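Local coordinates for protein Pre-mRNA-processing-splicing factor 8 (Cryptococcus gattii serotype B, PDB 6MWY) that carries an intein, crystallised here, that probably excises itself from the splicing factor by protein splicing and has been studied as a target of cisplatin, at residues A[48-53]-A[58-63]; A[109-114]-A[142-147]. One frame throughout, in Å; residues are numbered along the deposited sequence.

In the fold
The two contacts lie on opposite sides of the chain's centre, their centres about 24 Å apart and their nearest atoms about 11 Å apart, and they share no strand or helix. Contact 1 is local and partly buried: the two strands of one short hairpin meet through backbone hydrogen bonds, with a salt bridge on one face and buried aliphatic side chains on the other. Contact 2 is small, wholly apolar and buried, and joins a strand of the six-stranded antiparallel sheet to a short helix that comes later in the chain. Together they illustrate how a mostly beta domain combines main-chain pairing, which ties a hairpin together directly, with side-chain packing, which seats a helix on a sheet.

Contact 1: A[48-53]-A[58-63]; sequences GTRLLR and EILVED
Arg50 and Glu58 meet diagonally across one face of an antiparallel beta hairpin, strands 50-52 and 58-60, within the Hint domain of the intein. Leu51 and Ile59 form the hydrogen-bonded pair, joined in both directions, with Leu51 N 2.9 Å from Ile59 O; Arg50 with Leu60 and Leu52 with Glu58 are the non-hydrogen-bonded pairs beside it.

The arginine side chain shows how such a pairing is elaborated. Arg50 CB, CG and CD all run alongside Glu58 OE1, with CB at 3.8 Å and CD at 3.9 Å. Arg50 CG, turned anti to the carbonyl carbon, also passes across Leu60, coming within 3.7 Å of Leu60 CD2. Bends at chi2 and chi3 then turn the guanidinium edge to the carboxylate. Arg50 NE gives a nearly straight hydrogen bond (164°) of 3.0 Å to Glu58 OE1, the heart of a salt bridge, while Arg50 NH2 reaches Glu58 OE2 weakly at 3.4 Å. The two flat groups are twisted 36° apart, and NE meets OE1 from above the carboxylate plane. The remaining nitrogen, NH1, has a long, weak ion pair with Glu99.

On the other face of the hairpin, Leu51 and Val61 touch each other and both lean on Phe195, and the Arg53 guanidinium lays one face over Ile59 CD1. Beyond the strands, Val61 N binds Thr49 O at 2.9 Å, almost in line with the carbonyl. Finally, at the end of the hairpin away from its turn, the bent Glu62 side chain brings OE1 to Gly48 N, met on the syn side, 23° out of the carboxylate plane.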
loop_
_atom_site.group_PDB
_atom_site.type_symbol
_atom_site.label_atom_id
_atom_site.label_comp_id
_atom_site.label_asym_id
_atom_site.label_seq_id
_atom_site.Cartn_x
_atom_site.Cartn_y
_atom_site.Cartn_z
ATOM N N GLY A 48 -7.451 -6.956 -7.716
ATOM C CA GLY A 48 -7.376 -8.177 -6.943
ATOM C C GLY A 48 -6.914 -7.968 -5.518
ATOM O O GLY A 48 -7.090 -8.865 -4.683
ATOM N N THR A 49 -6.326 -6.811 -5.220
ATOM C CA THR A 49 -5.920 -6.497 -3.858
ATOM C C THR A 49 -7.149 -6.307 -2.980
ATOM O O THR A 49 -8.081 -5.586 -3.345
ATOM C CB THR A 49 -5.062 -5.233 -3.848
ATOM O OG1 THR A 49 -4.011 -5.365 -4.812
ATOM C CG2 THR A 49 -4.461 -5.000 -2.471
ATOM N N ARG A 50 -7.155 -6.958 -1.823
ATOM C CA ARG A 50 -8.294 -6.922 -0.918
ATOM C C ARG A 50 -8.012 -5.921 0.197
ATOM O O ARG A 50 -6.979 -6.006 0.870
ATOM C CB ARG A 50 -8.579 -8.318 -0.359
ATOM C CG ARG A 50 -9.014 -9.337 -1.416
ATOM C CD ARG A 50 -8.281 -10.662 -1.260
ATOM N NE ARG A 50 -8.272 -11.121 0.125
ATOM C CZ ARG A 50 -7.319 -11.886 0.648
ATOM N NH1 ARG A 50 -6.295 -12.274 -0.100
ATOM N NH2 ARG A 50 -7.388 -12.258 1.918
ATOM N N LEU A 51 -8.918 -4.962 0.368
ATOM C CA LEU A 51 -8.859 -3.965 1.426
ATOM C C LEU A 51 -9.947 -4.250 2.452
ATOM O O LEU A 51 -10.877 -5.022 2.207
ATOM C CB LEU A 51 -9.025 -2.552 0.856
ATOM C CG LEU A 51 -8.202 -2.253 -0.399
ATOM C CD1 LEU A 51 -8.534 -0.876 -0.951
ATOM C CD2 LEU A 51 -6.718 -2.378 -0.100
ATOM N N LEU A 52 -9.827 -3.604 3.608
ATOM C CA LEU A 52 -10.787 -3.752 4.693
ATOM C C LEU A 52 -11.804 -2.621 4.635
ATOM O O LEU A 52 -11.430 -1.447 4.557
ATOM C CB LEU A 52 -10.082 -3.756 6.050
ATOM C CG LEU A 52 -9.188 -4.953 6.370
ATOM C CD1 LEU A 52 -8.587 -4.813 7.756
ATOM C CD2 LEU A 52 -9.980 -6.239 6.263
ATOM N N ARG A 53 -13.087 -2.975 4.668
ATOM C CA ARG A 53 -14.113 -1.953 4.772
ATOM C C ARG A 53 -14.155 -1.405 6.198
ATOM O O ARG A 53 -13.430 -1.856 7.090
ATOM C CB ARG A 53 -15.480 -2.509 4.375
ATOM C CG ARG A 53 -15.493 -3.243 3.045
ATOM C CD ARG A 53 -16.863 -3.847 2.774
ATOM N NE ARG A 53 -17.667 -3.027 1.874
ATOM C CZ ARG A 53 -18.025 -3.401 0.650
ATOM N NH1 ARG A 53 -17.659 -4.589 0.188
ATOM N NH2 ARG A 53 -18.757 -2.594 -0.106
ATOM N N GLU A 58 -14.044 -7.613 3.729
ATOM C CA GLU A 58 -13.117 -7.314 2.652
ATOM C C GLU A 58 -13.838 -6.722 1.446
ATOM O O GLU A 58 -15.057 -6.833 1.294
ATOM C CB GLU A 58 -12.350 -8.567 2.234
ATOM C CG GLU A 58 -11.495 -9.174 3.332
ATOM C CD GLU A 58 -10.707 -10.370 2.843
ATOM O OE1 GLU A 58 -10.827 -10.702 1.645
ATOM O OE2 GLU A 58 -9.974 -10.977 3.651
ATOM N N ILE A 59 -13.053 -6.077 0.587
ATOM C CA ILE A 59 -13.548 -5.525 -0.668
ATOM C C ILE A 59 -12.388 -5.457 -1.653
ATOM O O ILE A 59 -11.269 -5.080 -1.288
ATOM C CB ILE A 59 -14.197 -4.143 -0.455
ATOM C CG1 ILE A 59 -14.709 -3.571 -1.780
ATOM C CG2 ILE A 59 -13.221 -3.183 0.217
ATOM C CD1 ILE A 59 -15.419 -2.238 -1.638
ATOM N N LEU A 60 -12.632 -5.845 -2.900
ATOM C CA LEU A 60 -11.598 -5.717 -3.917
ATOM C C LEU A 60 -11.368 -4.246 -4.244
ATOM O O LEU A 60 -12.303 -3.440 -4.237
ATOM C CB LEU A 60 -11.988 -6.493 -5.176
ATOM C CG LEU A 60 -11.989 -8.018 -5.058
ATOM C CD1 LEU A 60 -12.365 -8.657 -6.386
ATOM C CD2 LEU A 60 -10.635 -8.523 -4.587
ATOM N N VAL A 61 -10.110 -3.895 -4.523
ATOM C CA VAL A 61 -9.781 -2.495 -4.779
ATOM C C VAL A 61 -10.441 -2.022 -6.069
ATOM O O VAL A 61 -10.831 -0.854 -6.192
ATOM C CB VAL A 61 -8.252 -2.287 -4.800
ATOM C CG1 VAL A 61 -7.599 -3.136 -5.882
ATOM C CG2 VAL A 61 -7.922 -0.816 -4.994
ATOM N N GLU A 62 -10.596 -2.921 -7.045
ATOM C CA GLU A 62 -11.287 -2.554 -8.275
ATOM C C GLU A 62 -12.782 -2.354 -8.068
ATOM O O GLU A 62 -13.438 -1.772 -8.938
ATOM C CB GLU A 62 -11.038 -3.611 -9.359
ATOM C CG GLU A 62 -11.613 -4.993 -9.071
ATOM C CD GLU A 62 -10.586 -5.965 -8.510
ATOM O OE1 GLU A 62 -9.683 -5.529 -7.767
ATOM O OE2 GLU A 62 -10.687 -7.173 -8.816
ATOM N N ASP A 63 -13.336 -2.805 -6.942
ATOM C CA ASP A 63 -14.748 -2.607 -6.641
ATOM C C ASP A 63 -15.010 -1.401 -5.748
ATOM O O ASP A 63 -16.179 -1.061 -5.526
ATOM C CB ASP A 63 -15.335 -3.862 -5.983
ATOM C CG ASP A 63 -15.411 -5.042 -6.937
ATOM O OD1 ASP A 63 -15.610 -4.821 -8.152
ATOM O OD2 ASP A 63 -15.276 -6.194 -6.471
#

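Contact 2: A[109-114]-A[142-147]; sequences LSLYKE and DDFVRL
Leu111 and Phe144 make the close part of this contact, in which a single aromatic residue of helix 141-146 meets strand 108-113. The leucine methyl Leu111 CD1 comes within 3.7 Å of Phe144 CE2 and lies almost as near to CD2, approaching the ring obliquely. The phenylalanine gets there because its CG stands anti to the backbone N (chi1 -173°), which carries the ring away from the helix and down to the sheet. Leu109, two residues earlier on the same face of the strand, gives a looser touch: Leu109 CD1 lies 4.4 Å from Phe144 CB.

All three residues are buried, yet the two segments bury only 98 Å², both sides summed, and no hydrogen bond passes between them. Neighbouring strands complete the packing around the ring: Tyr155 stacks edge-to-face with the Phe144 ring, and Ile180 touches both Phe144 and Leu111.

The helix's outer side is different in kind. Asp143 and the exposed Arg146, one turn apart, form a salt bridge through OD1 and NH2, and the arginine's guanidinium folds back so that one face lies over Asp142 O. This polar pairing stays within the helix and adds nothing to the grip on the strand. On the strand's far face Ser110 also looks elsewhere, its OG hydrogen-bonded to Asp138 OD1.

Strand 135-140, which pairs with 108-113, runs directly into this helix, so the chain folds back over its own sheet. The arrangement is that of a short helix packed against one face of an antiparallel beta sheet, here within the largely beta Hint domain of the intein.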
loop_
_atom_site.group_PDB
_atom_site.type_symbol
_atom_site.label_atom_id
_atom_site.label_comp_id
_atom_site.label_asym_id
_atom_site.label_seq_id
_atom_site.Cartn_x
_atom_site.Cartn_y
_atom_site.Cartn_z
ATOM N N LEU A 109 4.542 4.664 -0.382
ATOM C CA LEU A 109 4.702 3.674 0.669
ATOM C C LEU A 109 4.870 4.382 2.004
ATOM O O LEU A 109 5.666 5.325 2.119
ATOM C CB LEU A 109 5.920 2.788 0.402
ATOM C CG LEU A 109 6.009 2.116 -0.967
ATOM C CD1 LEU A 109 7.393 1.521 -1.177
ATOM C CD2 LEU A 109 4.938 1.049 -1.091
ATOM N N SER A 110 4.119 3.922 3.003
ATOM C CA SER A 110 4.263 4.357 4.389
ATOM C C SER A 110 5.150 3.338 5.095
ATOM O O SER A 110 4.708 2.228 5.408
ATOM C CB SER A 110 2.895 4.470 5.051
ATOM O OG SER A 110 2.120 5.487 4.441
ATOM N N LEU A 111 6.406 3.709 5.344
ATOM C CA LEU A 111 7.423 2.801 5.850
ATOM C C LEU A 111 8.011 3.334 7.156
ATOM O O LEU A 111 7.791 4.485 7.549
ATOM C CB LEU A 111 8.535 2.602 4.816
ATOM C CG LEU A 111 8.157 2.267 3.372
ATOM C CD1 LEU A 111 9.407 2.132 2.520
ATOM C CD2 LEU A 111 7.337 0.994 3.312
ATOM N N TYR A 112 8.776 2.470 7.823
ATOM C CA TYR A 112 9.562 2.844 8.987
ATOM C C TYR A 112 11.036 2.695 8.652
ATOM O O TYR A 112 11.429 1.761 7.949
ATOM C CB TYR A 112 9.213 1.989 10.202
ATOM C CG TYR A 112 8.072 2.536 11.019
ATOM C CD1 TYR A 112 8.264 3.604 11.882
ATOM C CD2 TYR A 112 6.800 1.984 10.928
ATOM C CE1 TYR A 112 7.223 4.111 12.634
ATOM C CE2 TYR A 112 5.752 2.483 11.676
ATOM C CZ TYR A 112 5.970 3.546 12.527
ATOM O OH TYR A 112 4.930 4.047 13.273
ATOM N N LYS A 113 11.848 3.611 9.164
ATOM C CA LYS A 113 13.270 3.654 8.861
ATOM C C LYS A 113 14.070 3.574 10.153
ATOM O O LYS A 113 13.670 4.134 11.180
ATOM C CB LYS A 113 13.619 4.929 8.083
ATOM C CG LYS A 113 15.090 5.083 7.732
ATOM C CD LYS A 113 15.294 6.204 6.720
ATOM C CE LYS A 113 16.770 6.515 6.503
ATOM N NZ LYS A 113 16.951 7.723 5.646
ATOM N N GLU A 114 15.203 2.873 10.097
ATOM C CA GLU A 114 16.014 2.627 11.283
ATOM C C GLU A 114 16.652 3.907 11.809
ATOM O O GLU A 114 16.501 4.979 11.212
ATOM C CB GLU A 114 17.106 1.601 10.977
ATOM C CG GLU A 114 16.599 0.247 10.509
ATOM C CD GLU A 114 17.729 -0.644 10.031
ATOM O OE1 GLU A 114 18.818 -0.102 9.750
ATOM O OE2 GLU A 114 17.537 -1.874 9.941
ATOM N N ASP A 142 8.991 4.860 -6.883
ATOM C CA ASP A 142 10.125 5.153 -7.759
ATOM C C ASP A 142 11.383 5.478 -6.957
ATOM O O ASP A 142 12.454 4.900 -7.190
ATOM C CB ASP A 142 9.779 6.316 -8.689
ATOM C CG ASP A 142 9.324 5.854 -10.056
ATOM O OD1 ASP A 142 9.846 4.831 -10.545
ATOM O OD2 ASP A 142 8.445 6.519 -10.644
ATOM N N ASP A 143 11.270 6.423 -6.021
ATOM C CA ASP A 143 12.420 6.814 -5.214
ATOM C C ASP A 143 12.977 5.626 -4.442
ATOM O O ASP A 143 14.196 5.428 -4.392
ATOM C CB ASP A 143 12.030 7.945 -4.261
ATOM C CG ASP A 143 11.621 9.212 -4.993
ATOM O OD1 ASP A 143 11.832 9.285 -6.221
ATOM O OD2 ASP A 143 11.083 10.132 -4.341
ATOM N N PHE A 144 12.097 4.816 -3.849
ATOM C CA PHE A 144 12.555 3.637 -3.121
ATOM C C PHE A 144 13.241 2.647 -4.052
ATOM O O PHE A 144 14.204 1.978 -3.660
ATOM C CB PHE A 144 11.380 2.972 -2.406
ATOM C CG PHE A 144 11.787 1.856 -1.490
ATOM C CD1 PHE A 144 11.869 0.551 -1.954
ATOM C CD2 PHE A 144 12.096 2.114 -0.165
ATOM C CE1 PHE A 144 12.248 -0.474 -1.111
ATOM C CE2 PHE A 144 12.475 1.092 0.683
ATOM C CZ PHE A 144 12.552 -0.204 0.209
ATOM N N VAL A 145 12.747 2.529 -5.287
ATOM C CA VAL A 145 13.391 1.667 -6.274
ATOM C C VAL A 145 14.811 2.139 -6.542
ATOM O O VAL A 145 15.750 1.335 -6.590
ATOM C CB VAL A 145 12.556 1.626 -7.569
ATOM C CG1 VAL A 145 13.430 1.260 -8.759
ATOM C CG2 VAL A 145 11.415 0.634 -7.434
ATOM N N ARG A 146 14.996 3.449 -6.708
ATOM C CA ARG A 146 16.313 3.987 -7.022
ATOM C C ARG A 146 17.260 4.017 -5.828
ATOM O O ARG A 146 18.461 4.240 -6.021
ATOM C CB ARG A 146 16.176 5.393 -7.595
ATOM C CG ARG A 146 15.567 5.429 -8.973
ATOM C CD ARG A 146 15.765 6.796 -9.566
ATOM N NE ARG A 146 15.111 7.817 -8.757
ATOM C CZ ARG A 146 13.865 8.226 -8.962
ATOM N NH1 ARG A 146 13.156 7.700 -9.950
ATOM N NH2 ARG A 146 13.330 9.157 -8.185
ATOM N N LEU A 147 16.756 3.812 -4.613
ATOM C CA LEU A 147 17.608 3.774 -3.436
ATOM C C LEU A 147 18.588 2.604 -3.524
ATOM O O LEU A 147 18.254 1.544 -4.063
ATOM C CB LEU A 147 16.755 3.638 -2.176
ATOM C CG LEU A 147 16.476 4.885 -1.331
ATOM C CD1 LEU A 147 16.390 6.138 -2.188
ATOM C CD2 LEU A 147 15.200 4.693 -0.521
#